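Long-range contacts in pngf-ii (Elizabethkingia meningoseptica, PDB 4R4X), which probably hydrolyses the bond joining N-linked glycans to asparagine in glycoproteins and glycopeptides, as a bacterial peptide:N-glycosidase of the PNGase F kind: residues Q256-S261 and D292-I297; K282-V287 and P397-S402; T385-E390 and F527-G532. All blocks are in the same frame, centred on the assembly; numbering follows the deposited sequence.

In the fold
The three contacts gather on one side of the chain, away from its N-terminal domain, in the part related to PNGase F. Centre to centre, contacts 2 and 3 lie about 9 Å apart, contacts 1 and 3 about 16 Å and contacts 1 and 2 about 18 Å. The segments come along the chain as 256-261, 282-287, 292-297, 385-390, 397-402 and 527-532, so contact 2 crosses both others. Strands 248-253, 297-303, 378-384 and 527-537, all of one antiparallel sheet, flank contacts 1 and 3. Tyr293 OH bonds to Gly286 O between contacts 1 and 2, and Pro397 O to Trp528 N between contacts 2 and 3; contact 2 spans the N- and C-terminal PNGase F regions.

Contact 1 (Q256-S261 and D292-I297); sequences QERAIS and DYLPFI
Ile260 N donates to Asp292 O in a short, fairly straight hydrogen bond (2.8 Å, 160° at the hydrogen) that brings two irregular backbones side by side, with the N-H meeting the carbonyl nearly head-on. One residue further along, Tyr293 CA-H points at Ile260 O across 3.5 Å. Beside this backbone pairing, the side chain of Ile260 crosses that of Tyr293 at about a right angle, and its branch CG2 rests 3.6 Å from Tyr293 CD1. CG of Tyr293 is anti to its backbone N (chi1 172°), and the ring's edge reaches past Ile260 to Ser261, where CE1 comes within 3.5 Å of the carbonyl carbon C.

Arg258 forms the second half of the contact. Extended from CG to NE, its chain crosses Leu294 at about a right angle; CD2 of the leucine lies over one face of the guanidinium, toward its rim, 3.6 Å from NE of Arg258. The other methyl, Leu294 CD1, faces Glu257 OE2 at 3.8 Å. The polar ends find partners close by: Arg258 NH1 bonds to Thr290 O, and Tyr293 OH to Gly286 O.

Segment 256-261 leads from strand 248-253 into helix 262-268, with Ser261 at its N-cap, whereas 292-297 runs into strand 297-303; Leu294 and Arg258 also touch strand 378-384.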
loop_
_atom_site.group_PDB
_atom_site.type_symbol
_atom_site.label_atom_id
_atom_site.label_comp_id
_atom_site.label_asym_id
_atom_site.label_seq_id
_atom_site.Cartn_x
_atom_site.Cartn_y
_atom_site.Cartn_z
ATOM N N GLN A 256 -22.064 -0.329 -7.925
ATOM C CA GLN A 256 -23.397 -0.921 -8.022
ATOM C C GLN A 256 -24.501 0.078 -7.662
ATOM O O GLN A 256 -25.632 -0.329 -7.335
ATOM C CB GLN A 256 -23.470 -2.151 -7.124
ATOM C CG GLN A 256 -22.665 -3.327 -7.666
ATOM C CD GLN A 256 -22.904 -4.594 -6.863
ATOM O OE1 GLN A 256 -23.635 -5.490 -7.292
ATOM N NE2 GLN A 256 -22.325 -4.653 -5.685
ATOM N N GLU A 257 -24.182 1.369 -7.751
ATOM C CA GLU A 257 -25.131 2.446 -7.423
ATOM C C GLU A 257 -26.299 2.581 -8.408
ATOM O O GLU A 257 -27.307 3.174 -8.068
ATOM C CB GLU A 257 -24.430 3.800 -7.324
ATOM C CG GLU A 257 -23.563 3.997 -6.086
ATOM C CD GLU A 257 -22.261 3.184 -6.105
ATOM O OE1 GLU A 257 -21.787 2.780 -5.018
ATOM O OE2 GLU A 257 -21.725 2.917 -7.203
ATOM N N ARG A 258 -26.173 2.076 -9.627
ATOM C CA ARG A 258 -27.274 2.139 -10.586
ATOM C C ARG A 258 -27.857 0.761 -10.814
ATOM O O ARG A 258 -27.325 -0.233 -10.298
ATOM C CB ARG A 258 -26.800 2.821 -11.869
ATOM C CG ARG A 258 -26.435 4.266 -11.578
ATOM C CD ARG A 258 -26.147 5.103 -12.799
ATOM N NE ARG A 258 -25.689 6.433 -12.384
ATOM C CZ ARG A 258 -25.608 7.501 -13.176
ATOM N NH1 ARG A 258 -25.901 7.433 -14.461
ATOM N NH2 ARG A 258 -25.213 8.655 -12.672
ATOM N N ALA A 259 -28.958 0.694 -11.566
ATOM C CA ALA A 259 -29.711 -0.562 -11.731
ATOM C C ALA A 259 -28.887 -1.714 -12.319
ATOM O O ALA A 259 -29.026 -2.837 -11.877
ATOM C CB ALA A 259 -30.946 -0.332 -12.606
ATOM N N ILE A 260 -28.064 -1.412 -13.322
ATOM C CA ILE A 260 -27.163 -2.357 -13.967
ATOM C C ILE A 260 -25.701 -2.041 -13.567
ATOM O O ILE A 260 -25.354 -0.892 -13.393
ATOM C CB ILE A 260 -27.249 -2.259 -15.505
ATOM C CG1 ILE A 260 -28.696 -2.295 -15.995
ATOM C CG2 ILE A 260 -26.480 -3.400 -16.172
ATOM C CD1 ILE A 260 -28.840 -1.933 -17.466
ATOM N N SER A 261 -24.872 -3.072 -13.410
ATOM C CA SER A 261 -23.447 -2.894 -13.164
ATOM C C SER A 261 -22.670 -3.888 -14.009
ATOM O O SER A 261 -23.227 -4.779 -14.636
ATOM C CB SER A 261 -23.096 -3.160 -11.692
ATOM O OG SER A 261 -23.105 -4.551 -11.432
ATOM N N ASP A 292 -28.896 4.065 -16.396
ATOM C CA ASP A 292 -29.152 2.804 -15.713
ATOM C C ASP A 292 -27.885 2.006 -15.371
ATOM O O ASP A 292 -27.983 0.915 -14.805
ATOM C CB ASP A 292 -30.048 1.925 -16.599
ATOM C CG ASP A 292 -31.195 2.713 -17.221
ATOM O OD1 ASP A 292 -32.042 3.179 -16.447
ATOM O OD2 ASP A 292 -31.212 2.907 -18.461
ATOM N N TYR A 293 -26.704 2.549 -15.685
ATOM C CA TYR A 293 -25.487 1.733 -15.637
ATOM C C TYR A 293 -24.256 2.579 -15.351
ATOM O O TYR A 293 -24.119 3.696 -15.872
ATOM C CB TYR A 293 -25.323 0.994 -16.980
ATOM C CG TYR A 293 -24.007 0.266 -17.157
ATOM C CD1 TYR A 293 -23.809 -0.981 -16.609
ATOM C CD2 TYR A 293 -22.951 0.857 -17.860
ATOM C CE1 TYR A 293 -22.595 -1.631 -16.741
ATOM C CE2 TYR A 293 -21.745 0.210 -18.017
ATOM C CZ TYR A 293 -21.578 -1.037 -17.454
ATOM O OH TYR A 293 -20.405 -1.703 -17.601
ATOM N N LEU A 294 -23.371 2.017 -14.518
ATOM C CA LEU A 294 -22.014 2.513 -14.327
ATOM C C LEU A 294 -20.986 1.465 -14.770
ATOM O O LEU A 294 -21.145 0.272 -14.486
ATOM C CB LEU A 294 -21.757 2.821 -12.863
ATOM C CG LEU A 294 -22.588 3.951 -12.281
ATOM C CD1 LEU A 294 -22.324 4.024 -10.794
ATOM C CD2 LEU A 294 -22.344 5.281 -12.973
ATOM N N PRO A 295 -19.919 1.910 -15.452
ATOM C CA PRO A 295 -18.847 0.998 -15.843
ATOM C C PRO A 295 -17.971 0.682 -14.638
ATOM O O PRO A 295 -18.050 1.389 -13.640
ATOM C CB PRO A 295 -18.075 1.800 -16.906
ATOM C CG PRO A 295 -18.322 3.231 -16.560
ATOM C CD PRO A 295 -19.662 3.296 -15.890
ATOM N N PHE A 296 -17.146 -0.363 -14.701
ATOM C CA PHE A 296 -16.297 -0.668 -13.555
ATOM C C PHE A 296 -15.154 0.358 -13.400
ATOM O O PHE A 296 -14.846 1.119 -14.336
ATOM C CB PHE A 296 -15.789 -2.118 -13.579
ATOM C CG PHE A 296 -14.708 -2.399 -14.573
ATOM C CD1 PHE A 296 -13.370 -2.273 -14.215
ATOM C CD2 PHE A 296 -15.011 -2.830 -15.859
ATOM C CE1 PHE A 296 -12.362 -2.550 -15.122
ATOM C CE2 PHE A 296 -14.007 -3.130 -16.773
ATOM C CZ PHE A 296 -12.672 -2.993 -16.402
ATOM N N ILE A 297 -14.590 0.401 -12.194
ATOM C CA ILE A 297 -13.457 1.268 -11.867
ATOM C C ILE A 297 -12.200 0.420 -11.755
ATOM O O ILE A 297 -12.171 -0.590 -10.998
ATOM C CB ILE A 297 -13.724 2.023 -10.573
ATOM C CG1 ILE A 297 -14.823 3.063 -10.840
ATOM C CG2 ILE A 297 -12.477 2.717 -9.990
ATOM C CD1 ILE A 297 -15.268 3.770 -9.606
#

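Contact 2 (K282-V287 and P397-S402); sequences KSYQGV and PTMFNS
Tyr284 and Met399, a selenomethionine, form a Met-aromatic contact that packs short strand 284-285, in the N-terminal PNGase F region, against the loop 397-402 of the C-terminal one. The tight part centres on this pair. Met399 covers one ring face with two carbons: CB stands over it, offset toward the rim and 3.6 Å from Tyr284 CE2, while CE comes down near the other end of the ring, 3.7 Å from Tyr284 CG. The selenium, between them in the chain, stands higher above the ring, with Met399 SE 5.0 Å from the centroid of the Tyr284 ring. What folds the chain over the ring is its bend at chi2 and chi3, the latter (-69°) bringing CE back toward Tyr284 CG. Beyond the ring, CE meets Val287 CG2 tip to tip at 4.2 Å, a looser touch.

At the phenol end the character changes to polar. Thr398 OG1 lies in the ring plane at the edge and shares a hydrogen bond with Tyr284 OH (2.7 Å); the phenol oxygen has a second hydrogen-bond partner in Asn280 OD1, so two bonds grip it within a buried setting.

The solvent side belongs to Lys282, an exposed residue whose extended chain passes Thr398 at about a right angle. Its CD comes no closer than 3.8 Å to Thr398 OG1; direct packing here is slight, and a water adds a bridge. Lys282 NZ donates to that water over 2.9 Å, and the water in turn donates to Thr398 O, a carbonyl that also accepts from Gln517 NE2.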
loop_
_atom_site.group_PDB
_atom_site.type_symbol
_atom_site.label_atom_id
_atom_site.label_comp_id
_atom_site.label_asym_id
_atom_site.label_seq_id
_atom_site.Cartn_x
_atom_site.Cartn_y
_atom_site.Cartn_z
ATOM N N LYS A 282 -19.347 -1.107 -35.599
ATOM C CA LYS A 282 -19.184 -2.143 -34.612
ATOM C C LYS A 282 -19.987 -1.820 -33.345
ATOM O O LYS A 282 -20.554 -0.718 -33.196
ATOM C CB LYS A 282 -17.701 -2.315 -34.275
ATOM C CG LYS A 282 -16.876 -2.763 -35.463
ATOM C CD LYS A 282 -15.417 -2.954 -35.107
ATOM C CE LYS A 282 -14.633 -3.495 -36.292
ATOM N NZ LYS A 282 -13.188 -3.577 -35.929
ATOM N N SER A 283 -20.014 -2.798 -32.450
ATOM C CA SER A 283 -20.679 -2.689 -31.167
ATOM C C SER A 283 -19.731 -2.936 -30.027
ATOM O O SER A 283 -18.829 -3.769 -30.119
ATOM C CB SER A 283 -21.799 -3.692 -31.057
ATOM O OG SER A 283 -22.856 -3.250 -31.847
ATOM N N TYR A 284 -19.972 -2.220 -28.939
ATOM C CA TYR A 284 -19.135 -2.318 -27.749
ATOM C C TYR A 284 -20.090 -2.431 -26.580
ATOM O O TYR A 284 -21.262 -2.025 -26.689
ATOM C CB TYR A 284 -18.223 -1.101 -27.666
ATOM C CG TYR A 284 -17.393 -0.971 -28.912
ATOM C CD1 TYR A 284 -16.233 -1.742 -29.079
ATOM C CD2 TYR A 284 -17.786 -0.151 -29.946
ATOM C CE1 TYR A 284 -15.496 -1.681 -30.231
ATOM C CE2 TYR A 284 -17.051 -0.073 -31.118
ATOM C CZ TYR A 284 -15.901 -0.839 -31.255
ATOM O OH TYR A 284 -15.136 -0.776 -32.405
ATOM N N GLN A 285 -19.602 -2.985 -25.478
ATOM C CA GLN A 285 -20.464 -3.365 -24.373
ATOM C C GLN A 285 -19.977 -2.803 -23.037
ATOM O O GLN A 285 -18.859 -3.070 -22.612
ATOM C CB GLN A 285 -20.543 -4.885 -24.267
ATOM C CG GLN A 285 -20.924 -5.594 -25.551
ATOM C CD GLN A 285 -19.754 -5.819 -26.494
ATOM O OE1 GLN A 285 -18.623 -6.118 -26.069
ATOM N NE2 GLN A 285 -20.023 -5.687 -27.791
ATOM N N GLY A 286 -20.842 -2.046 -22.371
ATOM C CA GLY A 286 -20.624 -1.645 -20.985
ATOM C C GLY A 286 -19.472 -0.687 -20.764
ATOM O O GLY A 286 -18.909 -0.639 -19.668
ATOM N N VAL A 287 -19.152 0.091 -21.786
ATOM C CA VAL A 287 -17.977 0.962 -21.753
ATOM C C VAL A 287 -18.269 2.385 -21.310
ATOM O O VAL A 287 -17.328 3.141 -21.039
ATOM C CB VAL A 287 -17.232 1.001 -23.103
ATOM C CG1 VAL A 287 -16.801 -0.392 -23.472
ATOM C CG2 VAL A 287 -18.068 1.642 -24.210
ATOM N N PRO A 397 -11.473 -2.717 -27.481
ATOM C CA PRO A 397 -11.818 -1.322 -27.699
ATOM C C PRO A 397 -11.227 -0.728 -28.974
ATOM O O PRO A 397 -10.294 0.068 -28.941
ATOM C CB PRO A 397 -11.295 -0.637 -26.421
ATOM C CG PRO A 397 -10.148 -1.489 -25.994
ATOM C CD PRO A 397 -10.607 -2.883 -26.299
ATOM N N THR A 398 -11.821 -1.116 -30.097
ATOM C CA THR A 398 -11.431 -0.660 -31.422
ATOM C C THR A 398 -12.266 0.539 -31.900
ATOM O O THR A 398 -12.302 0.854 -33.095
ATOM C CB THR A 398 -11.593 -1.823 -32.403
ATOM O OG1 THR A 398 -12.955 -2.325 -32.332
ATOM C CG2 THR A 398 -10.653 -2.934 -32.041
HETATM N N MSE A 399 -12.898 1.250 -30.969
HETATM C CA MSE A 399 -13.857 2.308 -31.328
HETATM C C MSE A 399 -13.226 3.589 -31.805
HETATM O O MSE A 399 -13.918 4.477 -32.280
HETATM C CB MSE A 399 -14.795 2.615 -30.153
HETATM C CG MSE A 399 -14.174 3.302 -28.947
HETATM SE SE MSE A 399 -13.384 1.967 -27.719
HETATM C CE MSE A 399 -15.031 1.114 -27.053
ATOM N N PHE A 400 -11.912 3.692 -31.708
ATOM C CA PHE A 400 -11.251 4.969 -31.912
ATOM C C PHE A 400 -10.898 5.246 -33.364
ATOM O O PHE A 400 -10.363 6.301 -33.684
ATOM C CB PHE A 400 -10.066 5.074 -30.966
ATOM C CG PHE A 400 -10.483 5.193 -29.536
ATOM C CD1 PHE A 400 -11.056 6.369 -29.075
ATOM C CD2 PHE A 400 -10.324 4.145 -28.660
ATOM C CE1 PHE A 400 -11.459 6.488 -27.770
ATOM C CE2 PHE A 400 -10.712 4.262 -27.339
ATOM C CZ PHE A 400 -11.290 5.432 -26.891
ATOM N N ASN A 401 -11.269 4.341 -34.266
ATOM C CA ASN A 401 -11.208 4.694 -35.692
ATOM C C ASN A 401 -12.322 5.647 -36.147
ATOM O O ASN A 401 -12.281 6.124 -37.271
ATOM C CB ASN A 401 -11.124 3.469 -36.599
ATOM C CG ASN A 401 -12.418 2.671 -36.657
ATOM O OD1 ASN A 401 -12.770 2.129 -37.718
ATOM N ND2 ASN A 401 -13.115 2.576 -35.552
ATOM N N SER A 402 -13.304 5.930 -35.289
ATOM C CA SER A 402 -14.306 6.950 -35.582
ATOM C C SER A 402 -13.882 8.211 -34.864
ATOM O O SER A 402 -13.455 8.139 -33.712
ATOM C CB SER A 402 -15.687 6.555 -35.073
ATOM O OG SER A 402 -16.534 7.695 -34.962
HETATM O O HOH W 1 -12.594 -0.706 -35.628
#

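Contact 3 (T385-E390 and F527-G532); sequences TTNVME and FWNVSG
Thr385 makes all three hydrogen bonds between the segments, two with Val530 and one with Trp528, a pairing that extends the edge of a beta sheet by a residue beyond a strand end. Thr385 N donates to Val530 O over 2.8 Å at 172°. The return bond uses a side chain: Val530 N donates to Thr385 OG1 (2.8 Å), so the hydroxyl does what a strand carbonyl would do. OG1 in turn donates a hydrogen bond to Trp528 O, 2.8 Å away, in the carbonyl plane and on a lone pair. A chi1 of 71° tucks OG1 back over its own backbone, where it meets both groups. Accepting and donating, this buried oxygen is held by two bonds.

Van der Waals contacts fill in alongside. Thr385 CG2 lies 3.6 Å from Val530 CG2. Thr386 and Asn529 cross at about a right angle; OG1 of Thr386 sits 3.4 Å from Asn529 CB, and Asn529 OD1 in turn approaches Thr386 CA at 3.3 Å. The Thr386 hydroxyl finds its polar partner in Glu298.

A water sits between the amides of Asn387 and Asn529, 2.6 Å from Asn387 OD1 and further from Asn529 OD1, although it has too few protons for every acceptor around it. Asn387 centres an inverse gamma turn and opens a type I turn closed by Glu390 N, and its ND2 bonds to Gln394 O.

Strand 527-537 lies between 416-428 and the edge strand 378-384, whose exit leads into 385-390; Val388 then packs on strand 248-253 and on Tyr262 of helix 262-268.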
loop_
_atom_site.group_PDB
_atom_site.type_symbol
_atom_site.label_atom_id
_atom_site.label_comp_id
_atom_site.label_asym_id
_atom_site.label_seq_id
_atom_site.Cartn_x
_atom_site.Cartn_y
_atom_site.Cartn_z
ATOM N N THR A 385 -13.193 1.437 -21.334
ATOM C CA THR A 385 -13.156 0.623 -22.528
ATOM C C THR A 385 -12.403 -0.677 -22.347
ATOM O O THR A 385 -12.462 -1.520 -23.216
ATOM C CB THR A 385 -12.538 1.355 -23.735
ATOM O OG1 THR A 385 -11.122 1.523 -23.548
ATOM C CG2 THR A 385 -13.221 2.728 -23.945
ATOM N N THR A 386 -11.700 -0.836 -21.234
ATOM C CA THR A 386 -10.890 -2.027 -21.012
ATOM C C THR A 386 -11.757 -3.293 -20.944
ATOM O O THR A 386 -12.623 -3.415 -20.065
ATOM C CB THR A 386 -10.067 -1.901 -19.720
ATOM O OG1 THR A 386 -9.271 -0.702 -19.750
ATOM C CG2 THR A 386 -9.144 -3.123 -19.538
ATOM N N ASN A 387 -11.505 -4.254 -21.826
ATOM C CA ASN A 387 -12.375 -5.430 -21.865
ATOM C C ASN A 387 -11.872 -6.565 -20.964
ATOM O O ASN A 387 -11.260 -7.574 -21.395
ATOM C CB ASN A 387 -12.709 -5.859 -23.291
ATOM C CG ASN A 387 -11.496 -6.264 -24.091
ATOM O OD1 ASN A 387 -10.406 -5.696 -23.935
ATOM N ND2 ASN A 387 -11.676 -7.257 -24.955
ATOM N N VAL A 388 -12.142 -6.363 -19.681
ATOM C CA VAL A 388 -11.865 -7.342 -18.655
ATOM C C VAL A 388 -12.610 -8.619 -18.981
ATOM O O VAL A 388 -12.133 -9.706 -18.640
ATOM C CB VAL A 388 -12.222 -6.784 -17.268
ATOM C CG1 VAL A 388 -12.594 -7.868 -16.261
ATOM C CG2 VAL A 388 -11.060 -5.928 -16.749
HETATM N N MSE A 389 -13.754 -8.485 -19.662
HETATM C CA MSE A 389 -14.522 -9.649 -20.119
HETATM C C MSE A 389 -14.095 -10.145 -21.500
HETATM O O MSE A 389 -14.900 -10.713 -22.245
HETATM C CB MSE A 389 -16.023 -9.291 -20.041
HETATM C CG MSE A 389 -16.507 -9.433 -18.608
HETATM SE SE MSE A 389 -18.410 -8.884 -18.535
HETATM C CE MSE A 389 -19.147 -10.537 -19.288
ATOM N N GLU A 390 -12.823 -9.944 -21.827
ATOM C CA GLU A 390 -12.229 -10.442 -23.080
ATOM C C GLU A 390 -12.537 -11.921 -23.347
ATOM O O GLU A 390 -12.806 -12.304 -24.489
ATOM C CB GLU A 390 -10.721 -10.252 -23.012
ATOM C CG GLU A 390 -9.930 -10.738 -24.219
ATOM C CD GLU A 390 -8.414 -10.680 -23.978
ATOM O OE1 GLU A 390 -7.654 -11.133 -24.854
ATOM O OE2 GLU A 390 -7.985 -10.186 -22.911
ATOM N N PHE A 527 -6.021 -1.070 -30.669
ATOM C CA PHE A 527 -7.104 -0.763 -29.743
ATOM C C PHE A 527 -6.586 -0.063 -28.510
ATOM O O PHE A 527 -5.379 -0.096 -28.222
ATOM C CB PHE A 527 -7.902 -2.024 -29.364
ATOM C CG PHE A 527 -7.076 -3.110 -28.724
ATOM C CD1 PHE A 527 -6.960 -3.199 -27.340
ATOM C CD2 PHE A 527 -6.476 -4.087 -29.506
ATOM C CE1 PHE A 527 -6.223 -4.220 -26.748
ATOM C CE2 PHE A 527 -5.742 -5.107 -28.920
ATOM C CZ PHE A 527 -5.608 -5.169 -27.540
ATOM N N TRP A 528 -7.485 0.640 -27.816
ATOM C CA TRP A 528 -7.078 1.508 -26.698
ATOM C C TRP A 528 -7.907 1.215 -25.450
ATOM O O TRP A 528 -9.130 1.365 -25.470
ATOM C CB TRP A 528 -7.186 2.980 -27.094
ATOM C CG TRP A 528 -6.087 3.363 -28.022
ATOM C CD1 TRP A 528 -6.010 3.095 -29.359
ATOM C CD2 TRP A 528 -4.858 3.987 -27.665
ATOM N NE1 TRP A 528 -4.806 3.533 -29.856
ATOM C CE2 TRP A 528 -4.089 4.100 -28.837
ATOM C CE3 TRP A 528 -4.344 4.501 -26.471
ATOM C CZ2 TRP A 528 -2.831 4.708 -28.847
ATOM C CZ3 TRP A 528 -3.094 5.089 -26.486
ATOM C CH2 TRP A 528 -2.348 5.176 -27.647
ATOM N N ASN A 529 -7.228 0.778 -24.388
ATOM C CA ASN A 529 -7.832 0.556 -23.083
ATOM C C ASN A 529 -7.796 1.863 -22.304
ATOM O O ASN A 529 -6.716 2.290 -21.847
ATOM C CB ASN A 529 -7.066 -0.505 -22.301
ATOM C CG ASN A 529 -7.275 -1.906 -22.820
ATOM O OD1 ASN A 529 -8.378 -2.313 -23.160
ATOM N ND2 ASN A 529 -6.210 -2.678 -22.803
ATOM N N VAL A 530 -8.954 2.511 -22.169
ATOM C CA VAL A 530 -9.037 3.802 -21.505
ATOM C C VAL A 530 -10.151 3.800 -20.455
ATOM O O VAL A 530 -11.276 3.314 -20.684
ATOM C CB VAL A 530 -9.186 4.981 -22.504
ATOM C CG1 VAL A 530 -8.148 4.893 -23.619
ATOM C CG2 VAL A 530 -10.562 5.021 -23.128
ATOM N N SER A 531 -9.813 4.288 -19.271
ATOM C CA SER A 531 -10.827 4.537 -18.250
ATOM C C SER A 531 -10.761 5.960 -17.717
ATOM O O SER A 531 -9.698 6.604 -17.659
ATOM C CB SER A 531 -10.750 3.507 -17.121
ATOM O OG SER A 531 -9.697 3.804 -16.254
ATOM N N GLY A 532 -11.935 6.443 -17.329
ATOM C CA GLY A 532 -12.111 7.788 -16.833
ATOM C C GLY A 532 -13.055 7.824 -15.668
ATOM O O GLY A 532 -14.181 7.331 -15.753
HETATM O O HOH W 2 -7.831 -5.263 -23.777
#